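Local coordinates for SnoaL-like domain protein (Mycobacterium hassiacum, PDB 6P44), which probably catalyses, as a thermophilic ketosteroid isomerase (steroid delta-isomerase) of the NTF2-like superfamily, the shift of a steroid carbon-carbon double bond, at residues Y14-F17 and V18-Q22; E37-V40 and G41-V44. The protein carries 1 engineered substitution. All coordinates share one frame; numbering follows the deposited sequence.

In the fold
The chain enters with helix 4-20, whose last two turns and C-terminal end form contact 1 (14-17 with 18-22) and hand over to helix 23-29. Past the short strand 30-31 comes strand 34-37, and contact 2 (37-40 with 41-44) closes the loop that carries the chain from it to strand 45-46. The two contacts follow in series, neither nested nor crossed, with centres about 20 Å apart on opposite sides of the chain's centre. What joins them is the 3,4-dinitrophenol: Y14 and V18 of contact 1 and engineered N38 of contact 2 belong to its pocket, enclosed between helices and the curved sheet of this NTF2-like fold.

Contact 1 (Y14-F17 and V18-Q22); sequences YLEF and VAKGQ. With DNX (3,4-dinitrophenol), chain H.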
ATOM      1  N   TYR B  14       0.945 -15.792   6.632  1.00 15.53           N
ATOM      2  CA  TYR B  14      -0.226 -15.590   5.792  1.00 15.03           C
ATOM      3  C   TYR B  14       0.016 -16.166   4.407  1.00 15.18           C
ATOM      4  O   TYR B  14      -0.808 -16.919   3.878  1.00 15.00           O
ATOM      5  CB  TYR B  14      -0.522 -14.087   5.723  1.00 14.59           C
ATOM      6  CG  TYR B  14      -1.591 -13.726   4.736  1.00 13.82           C
ATOM      7  CD1 TYR B  14      -2.915 -13.980   5.014  1.00 14.02           C
ATOM      8  CD2 TYR B  14      -1.281 -13.138   3.520  1.00 13.19           C
ATOM      9  CE1 TYR B  14      -3.906 -13.670   4.119  1.00 14.50           C
ATOM     10  CE2 TYR B  14      -2.277 -12.815   2.608  1.00 12.88           C
ATOM     11  CZ  TYR B  14      -3.595 -13.076   2.922  1.00 13.24           C
ATOM     12  OH  TYR B  14      -4.616 -12.776   2.042  1.00 14.14           O
ATOM     13  N   LEU B  15       1.161 -15.828   3.807  1.00 14.93           N
ATOM     14  CA  LEU B  15       1.453 -16.305   2.456  1.00 16.04           C
ATOM     15  C   LEU B  15       1.637 -17.816   2.430  1.00 17.01           C
ATOM     16  O   LEU B  15       1.295 -18.458   1.433  1.00 18.64           O
ATOM     17  CB  LEU B  15       2.648 -15.540   1.864  1.00 19.16           C
ATOM     18  CG  LEU B  15       2.358 -14.039   1.630  1.00 19.37           C
ATOM     19  CD1 LEU B  15       3.586 -13.260   1.130  1.00 21.86           C
ATOM     20  CD2 LEU B  15       1.170 -13.819   0.675  1.00 21.20           C
ATOM     21  N   GLU B  16       2.190 -18.394   3.498  1.00 17.39           N
ATOM     22  CA  GLU B  16       2.263 -19.849   3.608  1.00 18.80           C
ATOM     23  C   GLU B  16       0.875 -20.471   3.569  1.00 18.68           C
ATOM     24  O   GLU B  16       0.625 -21.422   2.819  1.00 19.04           O
ATOM     25  CB  GLU B  16       2.967 -20.226   4.910  1.00 20.94           C
ATOM     26  CG  GLU B  16       2.934 -21.702   5.211  1.00 25.81           C
ATOM     27  CD  GLU B  16       3.417 -22.006   6.598  1.00 29.89           C
ATOM     28  OE1 GLU B  16       4.057 -21.116   7.201  1.00 31.87           O
ATOM     29  OE2 GLU B  16       3.148 -23.129   7.080  1.00 31.16           O
ATOM     30  N   PHE B  17      -0.042 -19.951   4.387  1.00 17.45           N
ATOM     31  CA  PHE B  17      -1.380 -20.524   4.464  1.00 17.57           C
ATOM     32  C   PHE B  17      -2.164 -20.294   3.178  1.00 16.84           C
ATOM     33  O   PHE B  17      -2.999 -21.126   2.807  1.00 17.05           O
ATOM     34  CB  PHE B  17      -2.129 -19.934   5.660  1.00 19.83           C
ATOM     35  CG  PHE B  17      -1.441 -20.134   6.979  1.00 23.53           C
ATOM     36  CD1 PHE B  17      -0.719 -21.283   7.239  1.00 25.70           C
ATOM     37  CD2 PHE B  17      -1.533 -19.168   7.968  1.00 24.86           C
ATOM     38  CE1 PHE B  17      -0.090 -21.461   8.473  1.00 26.89           C
ATOM     39  CE2 PHE B  17      -0.921 -19.341   9.191  1.00 26.81           C
ATOM     40  CZ  PHE B  17      -0.199 -20.487   9.438  1.00 27.14           C
ATOM     41  N   VAL B  18      -1.930 -19.172   2.493  1.00 15.76           N
ATOM     42  CA  VAL B  18      -2.506 -18.984   1.161  1.00 15.02           C
ATOM     43  C   VAL B  18      -1.996 -20.061   0.205  1.00 16.38           C
ATOM     44  O   VAL B  18      -2.773 -20.705  -0.510  1.00 17.56           O
ATOM     45  CB  VAL B  18      -2.203 -17.569   0.638  1.00 14.98           C
ATOM     46  CG1 VAL B  18      -2.518 -17.450  -0.863  1.00 15.89           C
ATOM     47  CG2 VAL B  18      -2.985 -16.514   1.413  1.00 15.27           C
ATOM     48  N   ALA B  19      -0.675 -20.264   0.169  1.00 16.72           N
ATOM     49  CA  ALA B  19      -0.102 -21.246  -0.752  1.00 18.23           C
ATOM     50  C   ALA B  19      -0.608 -22.655  -0.476  1.00 19.86           C
ATOM     51  O   ALA B  19      -0.703 -23.475  -1.395  1.00 20.65           O
ATOM     52  CB  ALA B  19       1.423 -21.224  -0.644  1.00 19.30           C
ATOM     53  N   LYS B  20      -0.933 -22.958   0.774  0.52 19.05           N
ATOM     54  CA  LYS B  20      -1.384 -24.291   1.142  0.52 20.17           C
ATOM     55  C   LYS B  20      -2.894 -24.457   1.072  0.52 21.03           C
ATOM     56  O   LYS B  20      -3.389 -25.578   1.241  0.52 22.29           O
ATOM     57  CB  LYS B  20      -0.914 -24.617   2.556  0.52 21.04           C
ATOM     58  CG  LYS B  20       0.574 -24.777   2.652  0.52 22.06           C
ATOM     59  CD  LYS B  20       1.000 -25.044   4.066  0.52 23.90           C
ATOM     60  CE  LYS B  20       2.495 -25.251   4.131  0.52 25.19           C
ATOM     61  NZ  LYS B  20       2.936 -25.573   5.510  0.52 26.36           N
ATOM     62  N   GLY B  21      -3.635 -23.380   0.829  1.00 20.70           N
ATOM     63  CA  GLY B  21      -5.081 -23.455   0.781  1.00 22.00           C
ATOM     64  C   GLY B  21      -5.678 -23.744   2.142  1.00 22.78           C
ATOM     65  O   GLY B  21      -6.479 -24.669   2.276  1.00 24.46           O
ATOM     66  N   GLN B  22      -5.294 -22.970   3.160  1.00 22.10           N
ATOM     67  CA  GLN B  22      -5.676 -23.228   4.548  1.00 22.05           C
ATOM     68  C   GLN B  22      -6.429 -22.025   5.109  1.00 21.06           C
ATOM     69  O   GLN B  22      -5.866 -21.227   5.875  1.00 21.55           O
ATOM     70  CB  GLN B  22      -4.446 -23.544   5.398  1.00 24.15           C
ATOM     71  CG  GLN B  22      -3.798 -24.881   5.072  1.00 26.42           C
ATOM     72  CD  GLN B  22      -2.556 -25.148   5.906  1.00 28.88           C
ATOM     73  OE1 GLN B  22      -1.749 -24.256   6.154  1.00 30.29           O
ATOM     74  NE2 GLN B  22      -2.405 -26.377   6.353  1.00 30.61           N
TER
HETATM   75  C1  DNX H 201      -4.732 -11.889  -1.126  0.52 16.50           C
HETATM   76  C2  DNX H 201      -5.294 -13.157  -1.151  0.52 19.35           C
HETATM   77  C3  DNX H 201      -5.979 -13.559  -2.276  0.52 22.36           C
HETATM   78  N3  DNX H 201      -6.574 -14.895  -2.240  0.52 26.43           N
HETATM   79  C4  DNX H 201      -6.099 -12.724  -3.377  0.52 21.50           C
HETATM   80  N4  DNX H 201      -6.830 -13.115  -4.580  0.52 24.55           N
HETATM   81  C5  DNX H 201      -5.527 -11.466  -3.352  0.52 18.92           C
HETATM   82  C6  DNX H 201      -4.846 -11.045  -2.223  0.52 17.17           C
HETATM   83  O1  DNX H 201      -4.066 -11.488  -0.010  0.52 14.05           O
HETATM   84  O31 DNX H 201      -7.695 -15.015  -1.774  0.52 27.39           O
HETATM   85  O32 DNX H 201      -5.912 -15.837  -2.650  0.52 28.64           O
HETATM   86  O41 DNX H 201      -7.484 -12.263  -5.159  0.52 25.82           O
HETATM   87  O42 DNX H 201      -6.743 -14.273  -4.960  0.52 25.25           O
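V18 lays its CG2 methyl over one face of the Y14 ring, a CH-pi contact one helical turn apart, 4.0 Å from methyl to ring centroid and 17° off the normal. From CB, with CG anti to the backbone N (chi1 172°), the Y14 side chain runs to a ring whose CE1, CE2 and CZ all meet this methyl, CZ most closely. At the tip, OH forms a very short hydrogen bond of 2.5 Å to O1 of the 3,4-dinitrophenol; this oxygen lies at the edge of the Y14 ring, in its plane. With the methyl on its face and a second hydrogen bond between Y14 OH and Y55 OH, the ring is gripped at face and tip; such a tyrosine beside the ligand oxygen is consistent with the oxyanion hole of ketosteroid isomerases. On the outer side, in one of two conformers of K20, NZ forms a salt bridge to E16 OE2, 2.9 Å, on the anti side. The helix ends in a Schellman motif: Q22 N bonds back to F17 O (3.0 Å), G21 N to V18 O, and G21 takes positive phi. Q22, the N-cap of the next helix, brings OE1 obliquely to F17 CD1 at 3.3 Å. Y14 and F17 lean on I26 of helix 23-29, while L15 packs on strand 64-73 and W81, and V18 reaches L83 of strand 76-85.

Contact 2 (E37-V40 and G41-V44); sequences ENPV and GSEV. Engineered in segment 37-40: N38 (natural residue Asp). With DNX (3,4-dinitrophenol), chain H.
E37 reaches across the turn with an extended side chain and takes the backbone N-H of G41 on the anti lone pair of OE2, 3.0 Å and nearly straight at 174°. Its CG, anti to the backbone N, starts the chain along S42 O and the CG2 methyl of V44, which in one of two conformers lies 3.6 Å from E37 OE1. The tight part is centred on P39 O, which accepts two bonds from S42: OG comes in the carbonyl plane on a lone pair at 2.7 Å, and the backbone N arrives tilted from that plane at 3.1 Å. A chi1 of 65° puts OG between the backbone N and the carbonyl carbon and leaves it 3.5 Å from P39 CD. P39 to S42 is a type II beta turn, entered through a cis peptide bond before P39, with G41 at positive phi (102°), as is usual for glycine at the third position of such a turn. Two waters bind on the looser, polar side. One molecule bridges E37 OE2 and S42 O; another accepts from N38 N and donates to S42 OG and E43 O, tying the start of the loop to its end. On the pocket side, the CB of buried N38, engineered from Asp, points away from 41-44, and the amide nitrogen ND2 comes 3.4 Å from C5 of the 3,4-dinitrophenol, while OD1 is hydrogen-bonded to W115 NE1. V40 packs on K112 and Y114 of strand 108-121 and on E76 of the second subunit.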
ATOM      1  N   GLU B  37     -10.321  -5.784   2.739  1.00 11.19           N
ATOM      2  CA  GLU B  37     -10.816  -5.106   1.546  1.00 11.89           C
ATOM      3  C   GLU B  37     -10.004  -5.649   0.375  1.00 12.06           C
ATOM      4  O   GLU B  37      -8.853  -5.248   0.166  1.00 12.78           O
ATOM      5  CB  GLU B  37     -10.709  -3.594   1.707  1.00 13.57           C
ATOM      6  CG  GLU B  37     -11.457  -2.817   0.674  1.00 14.91           C
ATOM      7  CD  GLU B  37     -11.371  -1.300   0.876  1.00 15.23           C
ATOM      8  OE1 GLU B  37     -11.133  -0.854   2.013  1.00 17.37           O
ATOM      9  OE2 GLU B  37     -11.557  -0.551  -0.103  1.00 15.59           O
ATOM     10  N   ASN B  38     -10.594  -6.590  -0.366  1.00 11.90           N
ATOM     11  CA  ASN B  38      -9.894  -7.294  -1.438  1.00 11.27           C
ATOM     12  C   ASN B  38     -10.854  -7.502  -2.605  1.00 11.72           C
ATOM     13  O   ASN B  38     -11.715  -8.392  -2.541  1.00 13.06           O
ATOM     14  CB  ASN B  38      -9.373  -8.649  -0.965  1.00 13.27           C
ATOM     15  CG  ASN B  38      -8.646  -9.375  -2.055  1.00 14.61           C
ATOM     16  OD1 ASN B  38      -8.272  -8.772  -3.049  1.00 14.85           O
ATOM     17  ND2 ASN B  38      -8.437 -10.675  -1.881  1.00 17.59           N
ATOM     18  N   PRO B  39     -10.724  -6.735  -3.695  1.00 11.33           N
ATOM     19  CA  PRO B  39      -9.761  -5.646  -3.885  1.00 11.35           C
ATOM     20  C   PRO B  39     -10.220  -4.365  -3.204  1.00 11.23           C
ATOM     21  O   PRO B  39     -11.405  -4.194  -2.894  1.00 12.36           O
ATOM     22  CB  PRO B  39      -9.780  -5.443  -5.391  1.00 11.63           C
ATOM     23  CG  PRO B  39     -11.178  -5.756  -5.770  1.00 12.04           C
ATOM     24  CD  PRO B  39     -11.568  -6.929  -4.889  1.00 11.45           C
ATOM     25  N   VAL B  40      -9.288  -3.433  -3.026  1.00 11.41           N
ATOM     26  CA  VAL B  40      -9.676  -2.091  -2.630  1.00 11.01           C
ATOM     27  C   VAL B  40     -10.714  -1.568  -3.610  1.00 11.60           C
ATOM     28  O   VAL B  40     -10.614  -1.787  -4.821  1.00 12.35           O
ATOM     29  CB  VAL B  40      -8.430  -1.199  -2.525  1.00 11.51           C
ATOM     30  CG1 VAL B  40      -8.815   0.270  -2.374  1.00 13.25           C
ATOM     31  CG2 VAL B  40      -7.578  -1.683  -1.336  1.00 12.71           C
ATOM     32  N   GLY B  41     -11.747  -0.923  -3.065  1.00 12.49           N
ATOM     33  CA  GLY B  41     -12.891  -0.458  -3.815  1.00 14.09           C
ATOM     34  C   GLY B  41     -14.124  -1.324  -3.670  1.00 14.08           C
ATOM     35  O   GLY B  41     -15.222  -0.887  -4.032  1.00 16.41           O
ATOM     36  N   SER B  42     -13.973  -2.543  -3.174  1.00 13.38           N
ATOM     37  CA  SER B  42     -15.102  -3.439  -2.958  1.00 13.24           C
ATOM     38  C   SER B  42     -15.539  -3.397  -1.494  1.00 13.01           C
ATOM     39  O   SER B  42     -14.819  -2.911  -0.616  1.00 15.18           O
ATOM     40  CB  SER B  42     -14.765  -4.875  -3.371  1.00 13.09           C
ATOM     41  OG  SER B  42     -13.739  -5.444  -2.566  1.00 13.10           O
ATOM     42  N   GLU B  43     -16.746  -3.902  -1.240  1.00 13.18           N
ATOM     43  CA  GLU B  43     -17.292  -3.856   0.106  1.00 12.74           C
ATOM     44  C   GLU B  43     -16.386  -4.590   1.090  1.00 12.57           C
ATOM     45  O   GLU B  43     -15.978  -5.731   0.858  1.00 13.06           O
ATOM     46  CB  GLU B  43     -18.705  -4.437   0.148  1.00 13.62           C
ATOM     47  CG  GLU B  43     -19.356  -4.161   1.490  1.00 14.62           C
ATOM     48  CD  GLU B  43     -20.754  -4.719   1.643  1.00 16.06           C
ATOM     49  OE1 GLU B  43     -21.350  -5.188   0.654  1.00 16.21           O
ATOM     50  OE2 GLU B  43     -21.265  -4.667   2.787  1.00 18.36           O
ATOM     51  N   VAL B  44     -16.099  -3.930   2.212  0.64 12.00           N
ATOM     52  CA  VAL B  44     -15.204  -4.473   3.229  0.64 12.50           C
ATOM     53  C   VAL B  44     -15.857  -5.644   3.960  0.64 13.45           C
ATOM     54  O   VAL B  44     -17.049  -5.603   4.303  0.64 15.40           O
ATOM     55  CB  VAL B  44     -14.825  -3.357   4.221  0.64 13.07           C
ATOM     56  CG1 VAL B  44     -13.960  -3.900   5.352  0.64 13.46           C
ATOM     57  CG2 VAL B  44     -14.076  -2.235   3.534  0.64 13.01           C
TER
HETATM   58  C1  DNX H 201      -4.732 -11.889  -1.126  0.52 16.50           C
HETATM   59  C2  DNX H 201      -5.294 -13.157  -1.151  0.52 19.35           C
HETATM   60  C3  DNX H 201      -5.979 -13.559  -2.276  0.52 22.36           C
HETATM   61  N3  DNX H 201      -6.574 -14.895  -2.240  0.52 26.43           N
HETATM   62  C4  DNX H 201      -6.099 -12.724  -3.377  0.52 21.50           C
HETATM   63  N4  DNX H 201      -6.830 -13.115  -4.580  0.52 24.55           N
HETATM   64  C5  DNX H 201      -5.527 -11.466  -3.352  0.52 18.92           C
HETATM   65  C6  DNX H 201      -4.846 -11.045  -2.223  0.52 17.17           C
HETATM   66  O1  DNX H 201      -4.066 -11.488  -0.010  0.52 14.05           O
HETATM   67  O31 DNX H 201      -7.695 -15.015  -1.774  0.52 27.39           O
HETATM   68  O32 DNX H 201      -5.912 -15.837  -2.650  0.52 28.64           O
HETATM   69  O41 DNX H 201      -7.484 -12.263  -5.159  0.52 25.82           O
HETATM   70  O42 DNX H 201      -6.743 -14.273  -4.960  0.52 25.25           O
HETATM   71  O   HOH W   1     -14.305  -0.114  -0.221  1.00 24.15           O
HETATM   72  O   HOH W   2     -13.456  -6.557  -0.045  1.00 12.90           O